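Local atomic coordinates of rubber oxygenase (PDB entry 5O1L), a protein that cleaves poly(cis-1,4-isoprene) rubber oxidatively at its double bonds, using molecular oxygen and a b-type heme to release oligo-isoprenoids with keto and aldehyde ends. Residues A74-L79 with A397-D402; V152-G157 with P209-T214; K243-R248 with S327-G332; A352-L357 with A373-L378. All blocks are in the same frame, centred on the assembly; numbering follows the deposited sequence. Where two conformers were deposited one is given.

Of the four contacts, the first to open is interaction 1, on helix 72-79, whose mate lies close to the C terminus; it therefore closes a loop of more than 300 residues that encloses the other three contacts. Interaction 2 comes next, joining the end of helix 146-154 to helix 209-214, and its Gly157 touches Pro401 of interaction 1 on the heme side of the molecule. Interaction 3 then links the end of helix 224-244 to helix 320-331, and interaction 4 pairs helix 345-362 with helix 373-393. These three follow one another without crossing. Interactions 3 and 4, with centres about 12 Å apart, share an aromatic cluster across the chain's centre from interaction 1.

Interaction 1: residues A74-L79 with A397-D402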
loop_
_atom_site.group_PDB
_atom_site.type_symbol
_atom_site.label_atom_id
_atom_site.label_comp_id
_atom_site.label_asym_id
_atom_site.label_seq_id
_atom_site.Cartn_x
_atom_site.Cartn_y
_atom_site.Cartn_z
ATOM N N ALA A 74 -12.583 11.861 -21.739
ATOM C CA ALA A 74 -13.092 13.131 -21.220
ATOM C C ALA A 74 -13.029 13.199 -19.713
ATOM O O ALA A 74 -12.547 14.164 -19.167
ATOM C CB ALA A 74 -14.505 13.391 -21.689
ATOM N N VAL A 75 -13.492 12.144 -19.066
ATOM C CA VAL A 75 -13.367 12.050 -17.615
ATOM C C VAL A 75 -11.937 12.176 -17.178
ATOM O O VAL A 75 -11.661 12.911 -16.236
ATOM C CB VAL A 75 -14.006 10.746 -17.069
ATOM C CG1 VAL A 75 -13.649 10.565 -15.579
ATOM C CG2 VAL A 75 -15.482 10.791 -17.172
ATOM N N ASN A 76 -10.982 11.519 -17.818
ATOM C CA ASN A 76 -9.586 11.702 -17.388
ATOM C C ASN A 76 -9.153 13.127 -17.524
ATOM O O ASN A 76 -8.449 13.654 -16.705
ATOM C CB ASN A 76 -8.654 10.751 -18.070
ATOM C CG ASN A 76 -8.737 9.340 -17.494
ATOM O OD1 ASN A 76 -9.182 9.149 -16.324
ATOM N ND2 ASN A 76 -8.362 8.354 -18.299
ATOM N N ALA A 77 -9.534 13.769 -18.635
ATOM C CA ALA A 77 -9.127 15.147 -18.820
ATOM C C ALA A 77 -9.764 16.112 -17.809
ATOM O O ALA A 77 -9.148 17.044 -17.407
ATOM C CB ALA A 77 -9.491 15.562 -20.255
ATOM N N LEU A 78 -10.997 15.843 -17.403
ATOM C CA LEU A 78 -11.647 16.630 -16.334
ATOM C C LEU A 78 -11.000 16.386 -15.002
ATOM O O LEU A 78 -10.658 17.307 -14.279
ATOM C CB LEU A 78 -13.110 16.280 -16.273
ATOM C CG LEU A 78 -13.921 16.832 -17.412
ATOM C CD1 LEU A 78 -15.240 16.081 -17.502
ATOM C CD2 LEU A 78 -14.070 18.348 -17.203
ATOM N N LEU A 79 -10.731 15.129 -14.702
ATOM C CA LEU A 79 -10.177 14.801 -13.382
ATOM C C LEU A 79 -8.754 15.197 -13.192
ATOM O O LEU A 79 -8.316 15.383 -12.057
ATOM C CB LEU A 79 -10.419 13.353 -13.054
ATOM C CG LEU A 79 -11.948 13.170 -12.792
ATOM C CD1 LEU A 79 -12.163 11.768 -12.319
ATOM C CD2 LEU A 79 -12.648 14.156 -11.842
ATOM N N ALA A 397 -0.746 12.169 -12.197
ATOM C CA ALA A 397 -2.226 12.124 -12.139
ATOM C C ALA A 397 -2.607 10.680 -12.246
ATOM O O ALA A 397 -1.927 9.914 -12.896
ATOM C CB ALA A 397 -2.848 12.931 -13.247
ATOM N N ILE A 398 -3.677 10.303 -11.572
ATOM C CA ILE A 398 -4.176 8.937 -11.628
ATOM C C ILE A 398 -5.288 8.920 -12.644
ATOM O O ILE A 398 -6.326 9.587 -12.467
ATOM C CB ILE A 398 -4.675 8.504 -10.246
ATOM C CG1 ILE A 398 -3.537 8.487 -9.259
ATOM C CG2 ILE A 398 -5.410 7.165 -10.307
ATOM C CD1 ILE A 398 -3.995 8.186 -7.830
ATOM N N ASP A 399 -5.081 8.146 -13.703
ATOM C CA ASP A 399 -6.075 8.053 -14.797
ATOM C C ASP A 399 -6.859 6.766 -14.702
ATOM O O ASP A 399 -6.312 5.740 -14.351
ATOM C CB ASP A 399 -5.377 8.060 -16.141
ATOM C CG ASP A 399 -4.830 9.466 -16.537
ATOM O OD1 ASP A 399 -5.373 10.565 -16.144
ATOM O OD2 ASP A 399 -3.855 9.465 -17.311
ATOM N N ILE A 400 -8.093 6.810 -15.094
ATOM C CA ILE A 400 -8.946 5.638 -15.208
ATOM C C ILE A 400 -8.494 4.876 -16.425
ATOM O O ILE A 400 -8.308 5.480 -17.479
ATOM C CB ILE A 400 -10.421 6.022 -15.363
ATOM C CG1 ILE A 400 -10.895 6.846 -14.184
ATOM C CG2 ILE A 400 -11.317 4.776 -15.568
ATOM C CD1 ILE A 400 -12.278 7.391 -14.340
ATOM N N PRO A 401 -8.291 3.560 -16.335
ATOM C CA PRO A 401 -7.963 2.794 -17.549
ATOM C C PRO A 401 -9.210 2.583 -18.415
ATOM O O PRO A 401 -10.335 2.636 -17.947
ATOM C CB PRO A 401 -7.537 1.436 -17.012
ATOM C CG PRO A 401 -8.160 1.352 -15.647
ATOM C CD PRO A 401 -8.233 2.741 -15.088
ATOM N N ASP A 402 -9.022 2.227 -19.670
ATOM C CA ASP A 402 -10.164 1.913 -20.530
ATOM C C ASP A 402 -9.898 0.591 -21.298
ATOM O O ASP A 402 -8.977 -0.181 -20.935
ATOM C CB ASP A 402 -10.291 3.133 -21.460
ATOM C CG ASP A 402 -11.653 3.252 -22.134
ATOM O OD1 ASP A 402 -12.539 2.404 -21.900
ATOM O OD2 ASP A 402 -11.793 4.217 -22.934
HETATM O O HOH W 1 -6.942 12.225 -14.964
#
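Asn76 on helix 72-79 clasps the backbone of Ile400 in the C-terminal tail, a worked example of a side-chain amide that mimics a peptide group and grips the N-H and C=O of one residue. The N-H of Ile400 donates to Asn76 OD1 at 2.9 Å, tilted 26° from the carbonyl plane. Asn76 ND2 donates to Ile400 O at 3.0 Å, almost straight (172°) and onto an in-plane lone pair. Two bonds at its two ends fix the rotation of the amide. A leucine here would probably leave both polar groups of Ile400 without these mates and let the tail drift from the helix. Beside the clasp, a water donates to Asn76 O and, at 2.6 Å, to Asp399 OD1, adding a bridge from the helix backbone to the exposed carboxylate. Val75 CG1, anti to the backbone N (chi1 170°), meets Ile400 CD1 at 3.7 Å. Two residues before Ile400, Ile398 touches the heme, so the clasp lies close to a residue of the cofactor pocket. Ile400 packs on Leu63 of helix 59-68 and on Met196 and Ala200 of helix 187-204, the helix that also carries His198, the probable axial ligand of the heme iron.

Interaction 2: residues V152-G157 with P209-T214; sequences VYYSKG and PAWSQT
Tyr154, at the end of helix 146-154, lays its ring against the first turn of helix 209-214, a peptide-on-aromatic contact between two helices of the all-helical catalytic domain. The carbonyl carbon of Ala210 sits 4.1 Å above the ring plane, over its centre, and the N of Trp211 lies above the same face nearer the rim. On one flank the methyl CB of Ala210 meets Tyr154 CE1 at 3.5 Å; on the other, Thr214 OG1 lies 3.5 Å from Tyr154 CE2. Closer to the backbones, Tyr154 CB and Trp211 CB touch at 4.0 Å. The tyrosine torsion, with CG beside the backbone N (chi1 -64°), turns the ring toward the Ala210-Trp211 peptide. Its opposite face is backed by Tyr153 CD2, offset toward the rim. The hydroxyl is anchored farther out, by a hydrogen bond with Glu299 of helix 298-313. An alanine in place of this tyrosine is likely to open a gap under the Ala210 peptide and leave Glu299 without that partner. Next in sequence, Ser155 touches the heme, while Trp211 packs on Leu205 and Pro221. At the far end of the ring, Thr214 CG2 stands 4.0 Å from Tyr154 OH.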
loop_
_atom_site.group_PDB
_atom_site.type_symbol
_atom_site.label_atom_id
_atom_site.label_comp_id
_atom_site.label_asym_id
_atom_site.label_seq_id
_atom_site.Cartn_x
_atom_site.Cartn_y
_atom_site.Cartn_z
ATOM N N VAL A 152 -1.821 -6.766 -11.396
ATOM C CA VAL A 152 -0.978 -5.734 -11.897
ATOM C C VAL A 152 -0.334 -6.208 -13.210
ATOM O O VAL A 152 -0.242 -5.442 -14.169
ATOM C CB VAL A 152 0.072 -5.352 -10.841
ATOM C CG1 VAL A 152 1.115 -4.416 -11.413
ATOM C CG2 VAL A 152 -0.631 -4.659 -9.653
ATOM N N TYR A 153 0.089 -7.459 -13.227
ATOM C CA TYR A 153 0.792 -8.006 -14.401
ATOM C C TYR A 153 -0.114 -7.990 -15.608
ATOM O O TYR A 153 0.334 -7.663 -16.704
ATOM C CB TYR A 153 1.254 -9.417 -14.131
ATOM C CG TYR A 153 2.103 -10.046 -15.243
ATOM C CD1 TYR A 153 3.470 -9.979 -15.231
ATOM C CD2 TYR A 153 1.481 -10.753 -16.242
ATOM C CE1 TYR A 153 4.221 -10.549 -16.250
ATOM C CE2 TYR A 153 2.212 -11.327 -17.280
ATOM C CZ TYR A 153 3.543 -11.209 -17.263
ATOM O OH TYR A 153 4.213 -11.801 -18.320
ATOM N N TYR A 154 -1.356 -8.415 -15.459
ATOM C CA TYR A 154 -2.299 -8.528 -16.598
ATOM C C TYR A 154 -3.096 -7.294 -16.910
ATOM O O TYR A 154 -3.795 -7.274 -17.918
ATOM C CB TYR A 154 -3.247 -9.728 -16.418
ATOM C CG TYR A 154 -2.522 -11.045 -16.419
ATOM C CD1 TYR A 154 -1.836 -11.470 -17.590
ATOM C CD2 TYR A 154 -2.583 -11.892 -15.358
ATOM C CE1 TYR A 154 -1.167 -12.667 -17.599
ATOM C CE2 TYR A 154 -1.923 -13.087 -15.352
ATOM C CZ TYR A 154 -1.256 -13.497 -16.527
ATOM O OH TYR A 154 -0.577 -14.670 -16.503
ATOM N N SER A 155 -2.987 -6.212 -16.127
ATOM C CA SER A 155 -3.763 -4.968 -16.419
ATOM C C SER A 155 -3.218 -4.261 -17.660
ATOM O O SER A 155 -2.017 -4.148 -17.790
ATOM C CB SER A 155 -3.730 -4.036 -15.211
ATOM O OG SER A 155 -4.810 -4.418 -14.461
ATOM N N LYS A 156 -4.118 -3.829 -18.555
ATOM C CA LYS A 156 -3.749 -3.424 -19.923
ATOM C C LYS A 156 -3.925 -1.959 -20.290
ATOM O O LYS A 156 -3.171 -1.456 -21.146
ATOM C CB LYS A 156 -4.494 -4.314 -20.955
ATOM C CG LYS A 156 -4.004 -5.752 -21.012
ATOM C CD LYS A 156 -2.507 -5.804 -21.369
ATOM C CE LYS A 156 -1.772 -6.995 -20.777
ATOM N NZ LYS A 156 -0.532 -6.592 -20.042
ATOM N N GLY A 157 -4.893 -1.283 -19.663
ATOM C CA GLY A 157 -5.347 0.045 -20.127
ATOM C C GLY A 157 -4.713 1.266 -19.480
ATOM O O GLY A 157 -5.160 2.379 -19.754
ATOM N N PRO A 209 -8.449 -12.938 -21.141
ATOM C CA PRO A 209 -8.377 -14.370 -20.912
ATOM C C PRO A 209 -7.214 -14.874 -20.069
ATOM O O PRO A 209 -7.394 -15.821 -19.320
ATOM C CB PRO A 209 -8.308 -14.934 -22.355
ATOM C CG PRO A 209 -9.067 -13.936 -23.147
ATOM C CD PRO A 209 -8.648 -12.613 -22.576
ATOM N N ALA A 210 -6.057 -14.235 -20.159
ATOM C CA ALA A 210 -4.907 -14.612 -19.348
ATOM C C ALA A 210 -5.208 -14.361 -17.824
ATOM O O ALA A 210 -4.854 -15.208 -16.993
ATOM C CB ALA A 210 -3.687 -13.848 -19.777
ATOM N N TRP A 211 -5.929 -13.284 -17.519
ATOM C CA TRP A 211 -6.271 -13.021 -16.102
ATOM C C TRP A 211 -7.274 -14.049 -15.659
ATOM O O TRP A 211 -7.126 -14.664 -14.629
ATOM C CB TRP A 211 -6.777 -11.568 -15.860
ATOM C CG TRP A 211 -7.044 -11.391 -14.356
ATOM C CD1 TRP A 211 -6.112 -11.085 -13.370
ATOM C CD2 TRP A 211 -8.266 -11.668 -13.695
ATOM N NE1 TRP A 211 -6.742 -11.164 -12.158
ATOM C CE2 TRP A 211 -8.057 -11.490 -12.316
ATOM C CE3 TRP A 211 -9.532 -12.082 -14.136
ATOM C CZ2 TRP A 211 -9.055 -11.732 -11.387
ATOM C CZ3 TRP A 211 -10.525 -12.231 -13.246
ATOM C CH2 TRP A 211 -10.290 -12.063 -11.855
ATOM N N SER A 212 -8.328 -14.246 -16.436
ATOM C CA SER A 212 -9.394 -15.191 -16.064
ATOM C C SER A 212 -8.886 -16.583 -15.874
ATOM O O SER A 212 -9.268 -17.244 -14.930
ATOM C CB SER A 212 -10.482 -15.253 -17.130
ATOM O OG SER A 212 -11.092 -14.016 -17.131
ATOM N N GLN A 213 -8.010 -17.018 -16.756
ATOM C CA GLN A 213 -7.494 -18.378 -16.698
ATOM C C GLN A 213 -6.585 -18.621 -15.542
ATOM O O GLN A 213 -6.499 -19.752 -15.108
ATOM C CB GLN A 213 -6.801 -18.759 -18.015
ATOM C CG GLN A 213 -7.851 -19.024 -19.066
ATOM C CD GLN A 213 -7.345 -18.996 -20.506
ATOM O OE1 GLN A 213 -6.140 -18.885 -20.775
ATOM N NE2 GLN A 213 -8.299 -19.023 -21.440
ATOM N N THR A 214 -5.950 -17.571 -14.988
ATOM C CA THR A 214 -5.057 -17.743 -13.832
ATOM C C THR A 214 -5.686 -17.299 -12.509
ATOM O O THR A 214 -4.987 -17.323 -11.515
ATOM C CB THR A 214 -3.750 -16.969 -14.023
ATOM O OG1 THR A 214 -4.081 -15.589 -14.302
ATOM C CG2 THR A 214 -2.970 -17.575 -15.208
#

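Interaction 3: residues K243-R248 with S327-G332; sequences KQWGVR and SRYTLG
Tyr329 is the first residue along 327-332 to meet Trp245. Its CG stands anti to the backbone N (chi1 170°), which carries the ring out along the indole of Trp245. The planes are nearly parallel, only 4° apart, yet the centroid of the phenol and that of the five-membered ring are separated by 5.3 Å, so the offset leaves little of one ring above the other. The closest approach is oblique: Tyr329 CE2 lies 3.5 Å from Trp245 NE1, and Tyr329 OH is equally near Trp245 CD1. A water between the two residues accepts the indole N-H from Trp245 NE1 at 3.0 Å, donates to Tyr329 O at 2.9 Å, and lies over the centre of the phenol ring, so water relays the buried indole N-H to the backbone. What presents Trp245 here is the close of helix 224-244, where Gly246 takes positive phi in a Schellman motif. Trp355 of helix 345-362 meets the same indole edge-to-face. At Thr330 the contact moves to the benzene half of the indole: OG1 approaches CZ2 of Trp245 at 3.6 Å, in the ring plane, while its hydrogen bond goes back to Phe326 O in its own helix. The carbonyl of Thr330 receives Lys241 NZ from helix 224-244. At Gly332 phi turns positive, and this residue is the N-cap of helix 333-339.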
loop_
_atom_site.group_PDB
_atom_site.type_symbol
_atom_site.label_atom_id
_atom_site.label_comp_id
_atom_site.label_asym_id
_atom_site.label_seq_id
_atom_site.Cartn_x
_atom_site.Cartn_y
_atom_site.Cartn_z
ATOM N N LYS A 243 8.891 -1.641 15.143
ATOM C CA LYS A 243 9.006 -2.013 16.546
ATOM C C LYS A 243 10.141 -2.989 16.662
ATOM O O LYS A 243 10.961 -2.835 17.628
ATOM C CB LYS A 243 7.685 -2.523 17.136
ATOM C CG LYS A 243 6.694 -1.404 17.290
ATOM C CD LYS A 243 5.318 -1.853 17.729
ATOM C CE LYS A 243 4.556 -0.743 18.392
ATOM N NZ LYS A 243 3.214 -1.268 18.783
ATOM N N GLN A 244 10.261 -3.966 15.769
ATOM C CA GLN A 244 11.320 -4.984 15.864
ATOM C C GLN A 244 12.689 -4.327 15.800
ATOM O O GLN A 244 13.626 -4.741 16.501
ATOM C CB GLN A 244 11.222 -6.018 14.750
ATOM C CG GLN A 244 12.188 -7.188 14.863
ATOM C CD GLN A 244 12.156 -8.089 13.626
ATOM O OE1 GLN A 244 11.289 -7.949 12.744
ATOM N NE2 GLN A 244 13.141 -8.968 13.508
ATOM N N TRP A 245 12.849 -3.311 14.972
ATOM C CA TRP A 245 14.121 -2.584 14.802
ATOM C C TRP A 245 14.457 -1.664 15.928
ATOM O O TRP A 245 15.580 -1.117 15.917
ATOM C CB TRP A 245 14.072 -1.764 13.498
ATOM C CG TRP A 245 14.105 -2.535 12.229
ATOM C CD1 TRP A 245 14.369 -3.842 12.067
ATOM C CD2 TRP A 245 13.919 -2.007 10.942
ATOM N NE1 TRP A 245 14.319 -4.156 10.751
ATOM C CE2 TRP A 245 14.068 -3.046 10.025
ATOM C CE3 TRP A 245 13.623 -0.735 10.453
ATOM C CZ2 TRP A 245 13.943 -2.824 8.626
ATOM C CZ3 TRP A 245 13.500 -0.527 9.093
ATOM C CH2 TRP A 245 13.694 -1.574 8.206
ATOM N N GLY A 246 13.574 -1.439 16.862
ATOM C CA GLY A 246 13.781 -0.506 17.946
ATOM C C GLY A 246 13.550 0.917 17.613
ATOM O O GLY A 246 13.947 1.833 18.324
ATOM N N VAL A 247 12.806 1.176 16.558
ATOM C CA VAL A 247 12.338 2.515 16.383
ATOM C C VAL A 247 11.461 2.894 17.596
ATOM O O VAL A 247 10.653 2.022 18.053
ATOM C CB VAL A 247 11.539 2.635 15.042
ATOM C CG1 VAL A 247 10.918 4.017 14.898
ATOM C CG2 VAL A 247 12.402 2.229 13.878
ATOM N N ARG A 248 11.572 4.139 18.063
ATOM C CA ARG A 248 10.760 4.562 19.212
ATOM C C ARG A 248 9.353 4.889 18.752
ATOM O O ARG A 248 9.099 5.851 18.047
ATOM C CB ARG A 248 11.418 5.691 19.978
ATOM C CG ARG A 248 12.785 5.293 20.576
ATOM C CD ARG A 248 12.973 3.879 21.250
ATOM N NE ARG A 248 12.505 3.959 22.640
ATOM C CZ ARG A 248 12.241 2.926 23.443
ATOM N NH1 ARG A 248 11.743 3.150 24.675
ATOM N NH2 ARG A 248 12.442 1.672 23.048
ATOM N N SER A 327 16.697 -6.244 1.869
ATOM C CA SER A 327 15.334 -6.745 1.692
ATOM C C SER A 327 15.148 -8.136 2.351
ATOM O O SER A 327 14.105 -8.460 2.920
ATOM C CB SER A 327 14.992 -6.803 0.241
ATOM O OG SER A 327 15.061 -5.506 -0.295
ATOM N N ARG A 328 16.146 -9.001 2.321
ATOM C CA ARG A 328 16.094 -10.250 2.985
ATOM C C ARG A 328 16.063 -10.059 4.467
ATOM O O ARG A 328 15.346 -10.765 5.168
ATOM C CB ARG A 328 17.301 -11.152 2.590
ATOM C CG ARG A 328 17.143 -11.677 1.189
ATOM C CD ARG A 328 18.329 -12.527 0.754
ATOM N NE ARG A 328 18.367 -13.681 1.565
ATOM C CZ ARG A 328 17.614 -14.783 1.409
ATOM N NH1 ARG A 328 16.913 -14.998 0.338
ATOM N NH2 ARG A 328 17.639 -15.699 2.356
ATOM N N TYR A 329 16.809 -9.105 4.996
ATOM C CA TYR A 329 16.782 -8.814 6.428
ATOM C C TYR A 329 15.369 -8.346 6.831
ATOM O O TYR A 329 14.907 -8.711 7.920
ATOM C CB TYR A 329 17.797 -7.713 6.666
ATOM C CG TYR A 329 17.732 -7.110 8.049
ATOM C CD1 TYR A 329 18.056 -7.837 9.142
ATOM C CD2 TYR A 329 17.380 -5.781 8.217
ATOM C CE1 TYR A 329 17.957 -7.277 10.399
ATOM C CE2 TYR A 329 17.348 -5.190 9.437
ATOM C CZ TYR A 329 17.646 -5.910 10.508
ATOM O OH TYR A 329 17.571 -5.303 11.766
ATOM N N THR A 330 14.783 -7.533 5.996
ATOM C CA THR A 330 13.475 -6.916 6.279
ATOM C C THR A 330 12.382 -7.947 6.166
ATOM O O THR A 330 11.503 -8.064 7.081
ATOM C CB THR A 330 13.250 -5.791 5.343
ATOM O OG1 THR A 330 14.223 -4.759 5.595
ATOM C CG2 THR A 330 11.897 -5.217 5.563
ATOM N N LEU A 331 12.383 -8.747 5.109
ATOM C CA LEU A 331 11.306 -9.712 4.872
ATOM C C LEU A 331 11.496 -11.048 5.575
ATOM O O LEU A 331 10.517 -11.837 5.675
ATOM C CB LEU A 331 11.117 -9.935 3.391
ATOM C CG LEU A 331 10.619 -8.656 2.715
ATOM C CD1 LEU A 331 10.834 -8.705 1.232
ATOM C CD2 LEU A 331 9.155 -8.401 3.056
ATOM N N GLY A 332 12.719 -11.329 5.942
ATOM C CA GLY A 332 13.079 -12.668 6.463
ATOM C C GLY A 332 13.471 -13.562 5.335
ATOM O O GLY A 332 13.087 -13.395 4.171
HETATM O O HOH W 2 14.452 -7.100 10.253
#

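Interaction 4: residues A352-L357 with A373-L378; sequences ATAWPL and AVLWTL
Leu375 reaches helix 345-362 with an unusual first torsion: chi1 is -92°, some 30° from the common value near -60°, and this sets its branched end down over Ala354 and the start of Trp355. In Trp355, CG lies opposite the backbone N (chi1 -180°), which brings the benzene edge of the ring round to meet the leucine. Two fittings result. The methyl CB of Ala354 abuts the branch point Leu375 CG at 3.7 Å, and the small side chain probably leaves room for the leucine to reach the backbone beside it. Leu375 CD1 then lies 3.9 Å from Trp355 N and 4.1 Å from Trp355 CE3, placed near the indole plane and so at the ring's edge, not over a face. The side-chain contact is apolar and buried, with no hydrogen bond across it. The helix it rests on is kinked at this point. Pro356 has no backbone N-H to give, and Leu357 N makes only a weak bond, to Ala354 O at 2.9 Å. Around the pair, Val371 of the connecting loop also touches Ala354, Phe326 of helix 320-331 meets the indole of Trp355 edge-to-face, and Leu382, farther along helix 373-393, packs on it too. Leu378, one turn beyond Leu375, packs on Ile351 and Phe326. The arrangement is that of two successive helices, 345-362 and 373-393, joined by a loop and packed across one another, with an alanine and a leucine meeting where they cross.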
loop_
_atom_site.group_PDB
_atom_site.type_symbol
_atom_site.label_atom_id
_atom_site.label_comp_id
_atom_site.label_asym_id
_atom_site.label_seq_id
_atom_site.Cartn_x
_atom_site.Cartn_y
_atom_site.Cartn_z
ATOM N N ALA A 352 22.148 -7.392 10.347
ATOM C CA ALA A 352 21.425 -7.799 11.534
ATOM C C ALA A 352 22.113 -7.402 12.815
ATOM O O ALA A 352 21.419 -7.119 13.840
ATOM C CB ALA A 352 21.263 -9.337 11.475
ATOM N N THR A 353 23.430 -7.411 12.869
ATOM C CA THR A 353 24.173 -7.029 14.048
ATOM C C THR A 353 24.215 -5.534 14.268
ATOM O O THR A 353 24.299 -5.091 15.428
ATOM C CB THR A 353 25.553 -7.695 14.214
ATOM O OG1 THR A 353 26.449 -7.260 13.250
ATOM C CG2 THR A 353 25.378 -9.142 14.009
ATOM N N ALA A 354 24.201 -4.728 13.204
ATOM C CA ALA A 354 24.471 -3.306 13.391
ATOM C C ALA A 354 23.321 -2.393 13.031
ATOM O O ALA A 354 23.296 -1.248 13.509
ATOM C CB ALA A 354 25.686 -2.888 12.583
ATOM N N TRP A 355 22.356 -2.820 12.236
ATOM C CA TRP A 355 21.263 -1.912 11.904
ATOM C C TRP A 355 20.515 -1.464 13.162
ATOM O O TRP A 355 20.218 -0.273 13.260
ATOM C CB TRP A 355 20.274 -2.540 10.904
ATOM C CG TRP A 355 19.097 -1.664 10.498
ATOM C CD1 TRP A 355 17.749 -1.823 10.809
ATOM C CD2 TRP A 355 19.178 -0.524 9.641
ATOM N NE1 TRP A 355 17.067 -0.823 10.226
ATOM C CE2 TRP A 355 17.886 -0.034 9.469
ATOM C CE3 TRP A 355 20.215 0.086 8.969
ATOM C CZ2 TRP A 355 17.612 1.091 8.681
ATOM C CZ3 TRP A 355 19.937 1.249 8.160
ATOM C CH2 TRP A 355 18.656 1.730 8.076
ATOM N N PRO A 356 20.303 -2.344 14.147
ATOM C CA PRO A 356 19.613 -1.825 15.365
ATOM C C PRO A 356 20.456 -0.790 16.101
ATOM O O PRO A 356 19.888 0.015 16.836
ATOM C CB PRO A 356 19.384 -3.071 16.192
ATOM C CG PRO A 356 19.516 -4.231 15.278
ATOM C CD PRO A 356 20.373 -3.812 14.122
ATOM N N LEU A 357 21.773 -0.796 15.932
ATOM C CA LEU A 357 22.618 0.221 16.552
ATOM C C LEU A 357 22.463 1.535 15.866
ATOM O O LEU A 357 22.432 2.579 16.523
ATOM C CB LEU A 357 24.099 -0.194 16.585
ATOM C CG LEU A 357 24.359 -1.522 17.318
ATOM C CD1 LEU A 357 25.772 -1.939 17.032
ATOM C CD2 LEU A 357 24.067 -1.267 18.788
ATOM N N ALA A 373 31.622 0.389 7.939
ATOM C CA ALA A 373 31.365 1.525 7.101
ATOM C C ALA A 373 30.200 1.295 6.162
ATOM O O ALA A 373 29.424 2.260 5.855
ATOM C CB ALA A 373 32.574 1.891 6.267
ATOM N N VAL A 374 30.024 0.068 5.688
ATOM C CA VAL A 374 28.939 -0.176 4.696
ATOM C C VAL A 374 27.558 0.118 5.363
ATOM O O VAL A 374 26.595 0.378 4.666
ATOM C CB VAL A 374 28.998 -1.587 4.093
ATOM C CG1 VAL A 374 28.759 -2.677 5.154
ATOM C CG2 VAL A 374 28.053 -1.795 2.941
ATOM N N LEU A 375 27.444 0.028 6.685
ATOM C CA LEU A 375 26.161 0.392 7.325
ATOM C C LEU A 375 25.822 1.811 7.052
ATOM O O LEU A 375 24.647 2.083 6.817
ATOM C CB LEU A 375 26.144 0.086 8.835
ATOM C CG LEU A 375 25.613 -1.285 9.210
ATOM C CD1 LEU A 375 24.096 -1.364 9.095
ATOM C CD2 LEU A 375 26.237 -2.385 8.379
ATOM N N TRP A 376 26.763 2.696 7.164
ATOM C CA TRP A 376 26.466 4.118 6.928
ATOM C C TRP A 376 26.157 4.335 5.465
ATOM O O TRP A 376 25.266 5.147 5.130
ATOM C CB TRP A 376 27.607 4.991 7.423
ATOM C CG TRP A 376 27.870 4.839 8.872
ATOM C CD1 TRP A 376 28.990 4.285 9.401
ATOM C CD2 TRP A 376 27.067 5.226 9.962
ATOM N NE1 TRP A 376 28.933 4.295 10.756
ATOM C CE2 TRP A 376 27.775 4.876 11.154
ATOM C CE3 TRP A 376 25.806 5.842 10.083
ATOM C CZ2 TRP A 376 27.289 5.149 12.433
ATOM C CZ3 TRP A 376 25.310 6.080 11.362
ATOM C CH2 TRP A 376 26.064 5.764 12.517
ATOM N N THR A 377 26.853 3.642 4.561
ATOM C CA THR A 377 26.559 3.715 3.142
ATOM C C THR A 377 25.143 3.241 2.848
ATOM O O THR A 377 24.437 3.834 2.043
ATOM C CB THR A 377 27.603 2.824 2.381
ATOM O OG1 THR A 377 28.896 3.423 2.658
ATOM C CG2 THR A 377 27.322 2.730 0.915
ATOM N N LEU A 378 24.740 2.144 3.437
ATOM C CA LEU A 378 23.414 1.595 3.266
ATOM C C LEU A 378 22.372 2.585 3.773
ATOM O O LEU A 378 21.390 2.864 3.070
ATOM C CB LEU A 378 23.301 0.279 4.052
ATOM C CG LEU A 378 21.854 -0.283 4.127
ATOM C CD1 LEU A 378 21.273 -0.646 2.753
ATOM C CD2 LEU A 378 21.872 -1.495 5.031
#